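Local coordinates for ATP-dependent DNA helicase PIF1 (Candida albicans, PDB 7OTJ), which probably couples ATP hydrolysis to 5'-3' unwinding of DNA, including G-quadruplexes, and is thought to maintain nuclear and mitochondrial genome stability, at residues Q8-V11 and L12-L16; A94-R97 and W98-R102; S174-K177 and E178-R182. All coordinates share one frame; numbering follows the deposited sequence.

Contact 1. Residues Q8-V11 and L12-L16; sequences QEYV and LKQVL. With ADP (adenosine-5'-diphosphate), chain E.
Tyr10 and Gln14 meet one turn apart on helix 6-16. Gln14 CG sits over one face of the Tyr10 ring, 4.2 Å from its centroid and offset toward the rim. This is a CH-pi contact. The Gln14 chain folds back, which carries its amide across the ring. There Gln14 NE2 comes close to Tyr10 CE1 at 3.2 Å. The ring and amide planes are 39° apart, so the two groups are not stacked flat. Tyr10 CG is anti to the backbone N (chi1 176°). This brings the ring alongside the next turn, where Gln14 lies against its face.

Val11 is on the buried side. Its CG1 approaches Val15 CG2 at 4.3 Å, and its carbonyl O takes the Val15 N-H at 2.9 Å. Val11 also packs on Leu34 of helix 31-45 and on Tyr23, Ile184 and Leu186 of the sheet. This face of the helix therefore lies against helix 31-45 and the sheet.

Leu12 is partly exposed. Its N-H points almost straight at Gln8 O, with an angle of 174° at the hydrogen and a length of 3.0 Å. The Leu12 side chain runs beside that of Glu9 in the same direction, with CD2 3.9 Å from Glu9 OE1.

The first turn carries the nucleotide contact. Gln8 OE1 accepts from the adenine N6 of ADP at 2.8 Å. Gln8 NE2 gives a weak bond to N7 of the same base. A glutamine amide that reads both N6 and N7 of adenine is consistent with the Q motif of superfamily 1 helicases.

Contact 2. Residues A94-R97 and W98-R102; sequences AFTR and WRETR. With PO4 (phosphate ion), chain P.
Arg99 NE lies over one face of the Phe95 ring, 3.6 Å from Phe95 CE2. Arg99 CD is 3.8 Å from Phe95 CZ. The guanidinium is turned 43° from the ring plane, so the two flat groups cross rather than stack. The trans chi1 of Phe95 (177°) places the ring beside the next turn, within range of the arginine. Leu127 of helix 114-128 and Lys89 of helix 81-90 also touch this ring.

The other large flat group is the buried Trp98 indole. Its CD1 is 3.4 Å from Ala94 O, in an oblique approach. The Phe71 ring meets the indole with planes about 55° apart. Leu120, Ala124 and Leu127 pack on it as well. Its one polar atom, NE1, is satisfied by Ala72 O.

Thr96 and Glu100 run side by side on a more open flank, with Thr96 CG2 3.5 Å from Glu100 OE2. The Thr96 hydroxyl turns the other way along the helix, to Lys92 O. Thr96 O accepts two N-H groups: Glu100 N almost in line with the C=O, and Arg99 N from well above the carbonyl plane.

At the helix end, Thr101 OG1 donates to Arg97 O at 2.7 Å. Thr101 N adds a weak bond to the same oxygen. Beyond it, Arg102 NH2 makes a weak bond to a phosphate ion, probably from the crystallisation liquor.

The chemistry is split by side. The inner side is aromatic and apolar with its indole N-H paired, while Arg99 keeps its charge at the surface. As the helix ends, a threonine hydroxyl supplements the weakening backbone bond to Arg97 O.

Contact 3. Residues S174-K177 and E178-R182; sequences SAWK and ETIQR
Trp176 and Ile180 form the tight part of this contact. Ile180 CG1 lies over the centre of the indole, 3.7 Å from the centroid of the five-membered ring and 15° off its normal. It is a CH-pi contact made across the face, and Ile180 CG1 reaches Trp176 CE2 at 3.6 Å. With chi1 of Trp176 near 180° (-177°), the indole lies beneath the Ile180 side chain. Phe22 meets the indole edge-to-face, and Leu117 and Ala141 pack on it too.

Trp176 O holds the backbone here. It accepts Ile180 N at 2.9 Å, and Thr179 N at 3.3 Å from above the carbonyl plane. Thr179 OG1 donates to Ala175 O at 2.9 Å, alongside a weak bond from Thr179 N.

These bonds close the short helix 174-179. Ile180 is the first residue to leave helical geometry, and the chain then enters strand 182-186, an outer strand of the parallel sheet in the RecA-like P-loop domain. The indole lies between this helix, helix 114-128 and that sheet.

Glu178 reaches across to helix 114-128. Its N bonds to Ser174 O at 3.2 Å. A chi1 of 79° puts Glu178 CG between the backbone N and the carbonyl carbon, near Ser174 O and 3.6 Å from Ala175 O. The carboxylate is used beyond the first turn: OE2 forms a salt bridge with Lys125 and a hydrogen bond with Asn121. The loose side faces solvent, where Ser174 and Lys177 are exposed.

Contacts 1, 2 and 3 follow one another along the chain, on helices 6-16, 92-100 and 174-179. All three belong to the P-loop NTPase part of the helicase, the nucleotide-binding domain. Each helix is followed directly by a strand of the same six-stranded parallel sheet: 21-25, 103-107 and 182-186. The centres of contacts 1 and 3 are about 18 Å apart, those of 2 and 3 about 21 Å and those of 1 and 2 about 24 Å. Only contacts 1 and 3 touch, where Tyr10 OH lies 2.7 Å from Arg182 NH2. Helix 6-16 meets ADP directly, whereas contacts 2 and 3 are packing elsewhere around the sheet.

Contact 1. Residues Q8-V11 and L12-L16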
# COMPACT_ATOMS: atom_id res chain seq x y z
N GLN A 8 -6.14 9.13 20.48
CA GLN A 8 -5.65 7.83 20.05
C GLN A 8 -5.87 6.77 21.12
O GLN A 8 -6.24 5.63 20.81
CB GLN A 8 -4.17 7.92 19.68
CG GLN A 8 -3.90 8.61 18.34
CD GLN A 8 -2.42 8.83 18.09
OE1 GLN A 8 -1.67 9.20 18.99
NE2 GLN A 8 -1.99 8.59 16.86
N GLU A 9 -5.63 7.12 22.38
CA GLU A 9 -5.87 6.18 23.47
C GLU A 9 -7.35 5.80 23.56
O GLU A 9 -7.69 4.64 23.84
CB GLU A 9 -5.40 6.76 24.80
CG GLU A 9 -3.88 6.82 24.97
CD GLU A 9 -3.26 5.46 25.22
OE1 GLU A 9 -4.01 4.52 25.57
OE2 GLU A 9 -2.03 5.32 25.05
N TYR A 10 -8.25 6.76 23.32
CA TYR A 10 -9.67 6.47 23.43
C TYR A 10 -10.12 5.47 22.37
O TYR A 10 -10.91 4.56 22.66
CB TYR A 10 -10.48 7.76 23.32
CG TYR A 10 -11.98 7.55 23.33
CD1 TYR A 10 -12.67 7.38 24.52
CD2 TYR A 10 -12.70 7.54 22.14
CE1 TYR A 10 -14.04 7.19 24.53
CE2 TYR A 10 -14.07 7.34 22.14
CZ TYR A 10 -14.73 7.17 23.34
OH TYR A 10 -16.09 6.98 23.33
N VAL A 11 -9.62 5.62 21.14
CA VAL A 11 -9.90 4.65 20.08
C VAL A 11 -9.37 3.28 20.47
O VAL A 11 -10.08 2.27 20.38
CB VAL A 11 -9.30 5.12 18.75
CG1 VAL A 11 -9.61 4.14 17.62
CG2 VAL A 11 -9.78 6.53 18.40
N LEU A 12 -8.10 3.22 20.88
CA LEU A 12 -7.52 1.96 21.33
C LEU A 12 -8.36 1.32 22.42
O LEU A 12 -8.59 0.10 22.41
CB LEU A 12 -6.09 2.21 21.83
CG LEU A 12 -5.39 1.04 22.51
CD1 LEU A 12 -5.18 -0.11 21.53
CD2 LEU A 12 -4.07 1.48 23.09
N LYS A 13 -8.86 2.13 23.37
CA LYS A 13 -9.72 1.62 24.43
C LYS A 13 -10.98 0.97 23.87
O LYS A 13 -11.39 -0.10 24.33
CB LYS A 13 -10.09 2.75 25.39
CG LYS A 13 -11.11 2.39 26.46
CD LYS A 13 -11.51 3.62 27.27
CE LYS A 13 -12.64 3.33 28.25
NZ LYS A 13 -12.23 2.36 29.30
N GLN A 14 -11.60 1.61 22.87
CA GLN A 14 -12.81 1.05 22.29
C GLN A 14 -12.52 -0.24 21.54
O GLN A 14 -13.27 -1.22 21.66
CB GLN A 14 -13.45 2.07 21.34
CG GLN A 14 -13.74 3.41 21.99
CD GLN A 14 -14.77 3.29 23.09
OE1 GLN A 14 -15.73 2.53 22.98
NE2 GLN A 14 -14.57 4.04 24.17
N VAL A 15 -11.43 -0.27 20.77
CA VAL A 15 -11.10 -1.47 20.01
C VAL A 15 -10.86 -2.65 20.95
O VAL A 15 -11.33 -3.76 20.70
CB VAL A 15 -9.89 -1.21 19.10
CG1 VAL A 15 -9.49 -2.49 18.37
CG2 VAL A 15 -10.22 -0.11 18.09
N LEU A 16 -10.14 -2.41 22.05
CA LEU A 16 -9.87 -3.48 23.00
C LEU A 16 -11.11 -3.94 23.76
O LEU A 16 -11.07 -5.00 24.39
CB LEU A 16 -8.80 -3.04 24.01
CG LEU A 16 -7.41 -2.72 23.44
CD1 LEU A 16 -6.47 -2.32 24.57
CD2 LEU A 16 -6.84 -3.89 22.65
PB ADP E . -2.41 8.49 9.06
O1B ADP E . -3.68 9.02 9.69
O2B ADP E . -2.31 6.99 8.96
O3B ADP E . -1.99 9.23 7.82
PA ADP E . 0.17 8.13 10.22
O1A ADP E . -0.01 7.02 11.23
O2A ADP E . 0.76 7.83 8.87
O3A ADP E . -1.24 8.90 10.10
O5' ADP E . 1.06 9.30 10.87
C5' ADP E . 1.76 10.21 10.04
C4' ADP E . 2.92 10.78 10.83
O4' ADP E . 2.45 11.29 12.07
C3' ADP E . 3.94 9.69 11.14
O3' ADP E . 5.21 10.10 10.65
C2' ADP E . 3.98 9.59 12.65
O2' ADP E . 5.33 9.49 13.11
C1' ADP E . 3.32 10.86 13.13
N9 ADP E . 2.51 10.61 14.34
C8 ADP E . 1.42 9.82 14.39
N7 ADP E . 0.90 9.80 15.65
C5 ADP E . 1.67 10.58 16.42
C6 ADP E . 1.70 11.00 17.84
N6 ADP E . 0.76 10.55 18.71
N1 ADP E . 2.68 11.83 18.23
C2 ADP E . 3.62 12.28 17.37
N3 ADP E . 3.66 11.95 16.07
C4 ADP E . 2.73 11.11 15.55

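Contact 2. Residues A94-R97 and W98-R102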
# COMPACT_ATOMS: atom_id res chain seq x y z
N ALA A 94 -5.88 -20.65 3.88
CA ALA A 94 -6.79 -19.52 4.02
C ALA A 94 -8.08 -19.92 4.73
O ALA A 94 -8.63 -19.13 5.50
CB ALA A 94 -7.11 -18.93 2.65
N PHE A 95 -8.56 -21.13 4.48
CA PHE A 95 -9.77 -21.57 5.17
C PHE A 95 -9.55 -21.64 6.67
O PHE A 95 -10.41 -21.22 7.45
CB PHE A 95 -10.23 -22.92 4.62
CG PHE A 95 -11.43 -23.48 5.32
CD1 PHE A 95 -12.64 -22.80 5.29
CD2 PHE A 95 -11.36 -24.68 6.01
CE1 PHE A 95 -13.75 -23.31 5.94
CE2 PHE A 95 -12.47 -25.19 6.65
CZ PHE A 95 -13.67 -24.51 6.61
N THR A 96 -8.39 -22.14 7.10
CA THR A 96 -8.09 -22.16 8.52
C THR A 96 -8.01 -20.75 9.08
O THR A 96 -8.55 -20.46 10.16
CB THR A 96 -6.78 -22.92 8.77
OG1 THR A 96 -6.93 -24.29 8.37
CG2 THR A 96 -6.40 -22.88 10.24
N ARG A 97 -7.38 -19.84 8.33
CA ARG A 97 -7.22 -18.46 8.79
C ARG A 97 -8.57 -17.78 8.95
O ARG A 97 -8.77 -16.99 9.88
CB ARG A 97 -6.33 -17.70 7.80
CG ARG A 97 -6.03 -16.28 8.22
CD ARG A 97 -5.06 -15.65 7.25
NE ARG A 97 -5.48 -15.90 5.88
CZ ARG A 97 -4.76 -15.61 4.81
NH1 ARG A 97 -3.57 -15.04 4.92
NH2 ARG A 97 -5.23 -15.90 3.60
N TRP A 98 -9.52 -18.08 8.05
CA TRP A 98 -10.86 -17.52 8.18
C TRP A 98 -11.54 -17.99 9.47
O TRP A 98 -12.36 -17.26 10.03
CB TRP A 98 -11.72 -17.90 6.98
CG TRP A 98 -11.70 -16.91 5.87
CD1 TRP A 98 -11.14 -17.06 4.63
CD2 TRP A 98 -12.27 -15.59 5.88
NE1 TRP A 98 -11.33 -15.93 3.87
CE2 TRP A 98 -12.02 -15.01 4.62
CE3 TRP A 98 -12.97 -14.85 6.84
CZ2 TRP A 98 -12.45 -13.73 4.30
CZ3 TRP A 98 -13.39 -13.58 6.52
CH2 TRP A 98 -13.12 -13.03 5.26
N ARG A 99 -11.22 -19.19 9.95
CA ARG A 99 -11.88 -19.68 11.16
C ARG A 99 -11.15 -19.26 12.43
O ARG A 99 -11.80 -19.07 13.46
CB ARG A 99 -12.02 -21.20 11.12
CG ARG A 99 -13.08 -21.69 10.15
CD ARG A 99 -13.23 -23.20 10.18
NE ARG A 99 -11.97 -23.88 9.92
CZ ARG A 99 -11.27 -24.54 10.84
NH1 ARG A 99 -11.70 -24.65 12.09
NH2 ARG A 99 -10.12 -25.10 10.49
N GLU A 100 -9.84 -19.07 12.36
CA GLU A 100 -9.07 -18.67 13.54
C GLU A 100 -9.03 -17.16 13.74
O GLU A 100 -8.52 -16.71 14.78
CB GLU A 100 -7.64 -19.21 13.45
CG GLU A 100 -7.53 -20.72 13.31
CD GLU A 100 -6.10 -21.20 13.31
OE1 GLU A 100 -5.80 -22.20 14.00
OE2 GLU A 100 -5.26 -20.58 12.62
N THR A 101 -9.55 -16.37 12.80
CA THR A 101 -9.49 -14.91 12.92
C THR A 101 -10.54 -14.41 13.91
O THR A 101 -11.71 -14.79 13.83
CB THR A 101 -9.70 -14.24 11.55
OG1 THR A 101 -8.56 -14.48 10.71
CG2 THR A 101 -9.88 -12.74 11.70
N ARG A 102 -10.11 -13.55 14.84
CA ARG A 102 -11.01 -12.91 15.78
C ARG A 102 -11.24 -11.43 15.49
O ARG A 102 -12.35 -10.94 15.72
CB ARG A 102 -10.48 -13.03 17.21
CG ARG A 102 -10.32 -14.46 17.69
CD ARG A 102 -11.66 -15.18 17.74
NE ARG A 102 -12.60 -14.52 18.64
CZ ARG A 102 -12.64 -14.70 19.95
NH1 ARG A 102 -11.81 -15.55 20.55
NH2 ARG A 102 -13.52 -14.02 20.68
P PO4 P . -14.06 -10.41 20.02
O1 PO4 P . -14.49 -11.24 21.20
O2 PO4 P . -15.06 -9.30 19.80
O3 PO4 P . -13.97 -11.26 18.78
O4 PO4 P . -12.70 -9.81 20.30

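Contact 3. Residues S174-K177 and E178-R182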
# COMPACT_ATOMS: atom_id res chain seq x y z
N SER A 174 -24.24 -3.09 2.66
CA SER A 174 -25.01 -3.65 3.75
C SER A 174 -24.09 -4.22 4.83
O SER A 174 -24.40 -4.12 6.02
CB SER A 174 -25.95 -4.74 3.23
OG SER A 174 -26.72 -5.29 4.28
N ALA A 175 -22.93 -4.75 4.43
CA ALA A 175 -21.97 -5.27 5.39
C ALA A 175 -21.54 -4.18 6.37
O ALA A 175 -21.55 -4.39 7.59
CB ALA A 175 -20.76 -5.85 4.67
N TRP A 176 -21.17 -3.02 5.84
CA TRP A 176 -20.75 -1.91 6.68
C TRP A 176 -21.83 -1.54 7.69
O TRP A 176 -21.55 -1.38 8.89
CB TRP A 176 -20.40 -0.71 5.81
CG TRP A 176 -19.89 0.48 6.54
CD1 TRP A 176 -20.63 1.44 7.17
CD2 TRP A 176 -18.52 0.87 6.68
NE1 TRP A 176 -19.80 2.40 7.72
CE2 TRP A 176 -18.50 2.07 7.43
CE3 TRP A 176 -17.31 0.33 6.25
CZ2 TRP A 176 -17.32 2.72 7.75
CZ3 TRP A 176 -16.13 0.97 6.58
CH2 TRP A 176 -16.15 2.15 7.32
N LYS A 177 -23.07 -1.40 7.23
CA LYS A 177 -24.12 -0.85 8.09
C LYS A 177 -24.49 -1.80 9.22
O LYS A 177 -24.87 -1.33 10.30
CB LYS A 177 -25.35 -0.51 7.24
CG LYS A 177 -25.04 0.45 6.11
CD LYS A 177 -26.28 0.81 5.32
CE LYS A 177 -25.94 1.74 4.16
NZ LYS A 177 -27.13 2.06 3.33
N GLU A 178 -24.39 -3.10 9.01
CA GLU A 178 -24.73 -4.05 10.07
C GLU A 178 -23.55 -4.39 10.97
O GLU A 178 -23.77 -4.90 12.08
CB GLU A 178 -25.32 -5.33 9.47
CG GLU A 178 -24.30 -6.28 8.91
CD GLU A 178 -24.90 -7.60 8.50
OE1 GLU A 178 -26.13 -7.76 8.62
OE2 GLU A 178 -24.13 -8.48 8.05
N THR A 179 -22.32 -4.08 10.57
CA THR A 179 -21.15 -4.43 11.36
C THR A 179 -20.57 -3.25 12.14
O THR A 179 -20.31 -3.38 13.34
CB THR A 179 -20.05 -5.04 10.48
OG1 THR A 179 -20.59 -6.10 9.69
CG2 THR A 179 -18.94 -5.59 11.36
N ILE A 180 -20.33 -2.12 11.47
CA ILE A 180 -19.74 -0.96 12.12
C ILE A 180 -20.70 -0.44 13.17
O ILE A 180 -21.85 -0.08 12.87
CB ILE A 180 -19.40 0.13 11.08
CG1 ILE A 180 -18.34 -0.38 10.10
CG2 ILE A 180 -18.93 1.41 11.76
CD1 ILE A 180 -17.05 -0.81 10.77
N GLN A 181 -20.26 -0.43 14.42
CA GLN A 181 -21.11 0.00 15.52
C GLN A 181 -20.81 1.42 15.99
O GLN A 181 -21.66 2.03 16.66
CB GLN A 181 -20.98 -0.96 16.70
CG GLN A 181 -21.16 -2.41 16.32
CD GLN A 181 -21.01 -3.33 17.51
OE1 GLN A 181 -19.93 -3.89 17.75
NE2 GLN A 181 -22.09 -3.49 18.27
N ARG A 182 -19.64 1.95 15.67
CA ARG A 182 -19.22 3.24 16.19
C ARG A 182 -18.23 3.85 15.22
O ARG A 182 -17.47 3.13 14.56
CB ARG A 182 -18.59 3.09 17.59
CG ARG A 182 -18.66 4.35 18.44
CD ARG A 182 -17.58 4.38 19.52
NE ARG A 182 -17.84 5.36 20.56
CZ ARG A 182 -17.75 6.68 20.40
NH1 ARG A 182 -17.44 7.21 19.23
NH2 ARG A 182 -18.00 7.47 21.44